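Local coordinates for Ribose/Galactose Isomerase (Vibrio parahaemolyticus, PDB 3ONO) that interconverts ribose 5-phosphate and ribulose 5-phosphate as a sugar-phosphate isomerase of the LacAB/RpiB family, at the interface of chains A and B. Coordinates in Å, arbitrary orientation; residue numbers count along the deposited sequence, not the author numbering. Chains: chain A/B, Ribose/Galactose Isomerase.

The interface of chains A and B. Residues chain A 51-52, 83, 86, 182; chain B 156-157, 159-160, 163.
A:Ile52 lies on the backbone of B helix 150-167: its CD1 methyl sits 3.6 Å from the carbonyl O of B:Asn156 and about as far from the amide N of B:Leu160, one turn further on. The first torsion points CG1 at the helix, and the second (chi2 -62°) turns CD1 onto its backbone, while the other branch, CG2, is turned towards B:Ile159 and B:Val163. A:Ile52 and B:Ile159 cross obliquely, CG1 meeting CG2 at 3.8 Å.

Further apolar contacts flank this centre. B:Val163 spreads its two methyls between separate leucines: CG2 reaches CD1 of A:Leu182 at 3.7 Å, and CG1 packs against both CD1 and CD2 of A:Leu86, whose side chain runs roughly perpendicular to the valine. A:Leu182 CD1 also touches CG2 of B:Ile159, bridging residues one helical turn apart. In B:Leu160 CG is anti to the backbone N, and CD1 is the branch bent towards CD2 of A:Leu86 and, at 3.8 Å, CA of A:Ser83.

At the other end A:Tyr51 brings its hydroxyl end up to the helix. CB of B:Asn156 lies to one side of the ring plane, above the C-O end and 3.6 Å from CZ, with the ring and amide planes 75° apart. The phenol OH approaches the peptide joining B:Asn156 and B:Ala157, 3.4 Å from the B:Ala157 N; this is packing, as no polar pair is within bonding range across the patch.

The hydrogen bond here is internal to chain A: A:Ser83 OG donates to A:Tyr51 O (2.7 Å, 137° at the carbonyl oxygen), linking helix 78-85 to the start of helix 51-63.

Summed over both chains, this part of a two-fold symmetric, largely apolar interface hides 304 Å²; its twin has the chains exchanged. The four-copy deposited assembly may reflect the natural oligomer. Between the alpha-beta-alpha sandwich subunits, B helix 150-167 lies against A helices 51-63, 78-85 and 180-186 and the loop residue A:Leu86.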
loop_
_atom_site.group_PDB
_atom_site.type_symbol
_atom_site.label_atom_id
_atom_site.label_comp_id
_atom_site.label_asym_id
_atom_site.label_seq_id
_atom_site.Cartn_x
_atom_site.Cartn_y
_atom_site.Cartn_z
ATOM N N TYR A 51 21.117 12.740 -1.243
ATOM C CA TYR A 51 19.875 13.312 -1.755
ATOM C C TYR A 51 19.900 14.836 -1.812
ATOM O O TYR A 51 19.080 15.427 -2.509
ATOM C CB TYR A 51 18.646 12.810 -0.978
ATOM C CG TYR A 51 18.574 13.219 0.472
ATOM C CD1 TYR A 51 18.153 14.502 0.841
ATOM C CD2 TYR A 51 18.885 12.301 1.491
ATOM C CE1 TYR A 51 18.045 14.861 2.177
ATOM C CE2 TYR A 51 18.793 12.661 2.832
ATOM C CZ TYR A 51 18.387 13.951 3.164
ATOM O OH TYR A 51 18.271 14.326 4.487
ATOM N N ILE A 52 20.849 15.480 -1.124
ATOM C CA ILE A 52 20.997 16.920 -1.257
ATOM C C ILE A 52 21.469 17.269 -2.664
ATOM O O ILE A 52 20.936 18.170 -3.313
ATOM C CB ILE A 52 22.029 17.501 -0.237
ATOM C CG1 ILE A 52 21.579 17.223 1.195
ATOM C CG2 ILE A 52 22.206 19.027 -0.459
ATOM C CD1 ILE A 52 20.248 17.863 1.579
ATOM N N SER A 83 14.233 17.604 -1.028
ATOM C CA SER A 83 15.428 18.251 -1.612
ATOM C C SER A 83 15.131 18.828 -2.997
ATOM O O SER A 83 15.599 19.911 -3.343
ATOM C CB SER A 83 16.571 17.216 -1.701
ATOM O OG SER A 83 17.710 17.748 -2.382
ATOM N N LEU A 86 12.388 22.161 -2.903
ATOM C CA LEU A 86 12.824 23.494 -2.474
ATOM C C LEU A 86 13.233 24.361 -3.653
ATOM O O LEU A 86 13.171 25.585 -3.579
ATOM C CB LEU A 86 13.992 23.416 -1.475
ATOM C CG LEU A 86 15.334 22.939 -2.036
ATOM C CD1 LEU A 86 16.213 24.144 -2.448
ATOM C CD2 LEU A 86 16.072 22.097 -0.980
ATOM N N LEU A 182 28.762 21.817 -2.272
ATOM C CA LEU A 182 27.624 20.983 -2.655
ATOM C C LEU A 182 27.390 21.071 -4.147
ATOM O O LEU A 182 27.169 20.059 -4.791
ATOM C CB LEU A 182 26.349 21.399 -1.936
ATOM C CG LEU A 182 26.233 21.117 -0.444
ATOM C CD1 LEU A 182 24.975 21.777 0.079
ATOM C CD2 LEU A 182 26.198 19.602 -0.159
ATOM N N ASN B 156 22.623 14.985 6.756
ATOM C CA ASN B 156 21.949 15.424 5.539
ATOM C C ASN B 156 20.706 16.225 5.850
ATOM O O ASN B 156 20.367 17.179 5.125
ATOM C CB ASN B 156 21.643 14.220 4.631
ATOM C CG ASN B 156 22.917 13.664 4.001
ATOM O OD1 ASN B 156 23.882 14.421 3.781
ATOM N ND2 ASN B 156 22.931 12.363 3.698
ATOM N N ALA B 157 20.017 15.846 6.920
ATOM C CA ALA B 157 18.833 16.592 7.324
ATOM C C ALA B 157 19.240 18.021 7.706
ATOM O O ALA B 157 18.531 18.983 7.385
ATOM C CB ALA B 157 18.113 15.891 8.484
ATOM N N ILE B 159 21.853 19.715 6.522
ATOM C CA ILE B 159 22.195 20.381 5.280
ATOM C C ILE B 159 20.937 20.804 4.505
ATOM O O ILE B 159 20.897 21.908 3.942
ATOM C CB ILE B 159 23.141 19.496 4.437
ATOM C CG1 ILE B 159 24.496 19.402 5.143
ATOM C CG2 ILE B 159 23.308 20.051 3.023
ATOM C CD1 ILE B 159 25.420 18.300 4.598
ATOM N N LEU B 160 19.901 19.967 4.517
ATOM C CA LEU B 160 18.670 20.308 3.808
ATOM C C LEU B 160 18.189 21.686 4.267
ATOM O O LEU B 160 17.779 22.504 3.455
ATOM C CB LEU B 160 17.564 19.249 4.029
ATOM C CG LEU B 160 16.222 19.561 3.356
ATOM C CD1 LEU B 160 16.381 19.556 1.832
ATOM C CD2 LEU B 160 15.175 18.548 3.778
ATOM N N VAL B 163 20.297 24.457 2.679
ATOM C CA VAL B 163 20.067 24.630 1.252
ATOM C C VAL B 163 18.758 25.366 1.045
ATOM O O VAL B 163 18.669 26.257 0.197
ATOM C CB VAL B 163 20.039 23.268 0.522
ATOM C CG1 VAL B 163 19.549 23.456 -0.910
ATOM C CG2 VAL B 163 21.449 22.664 0.552
#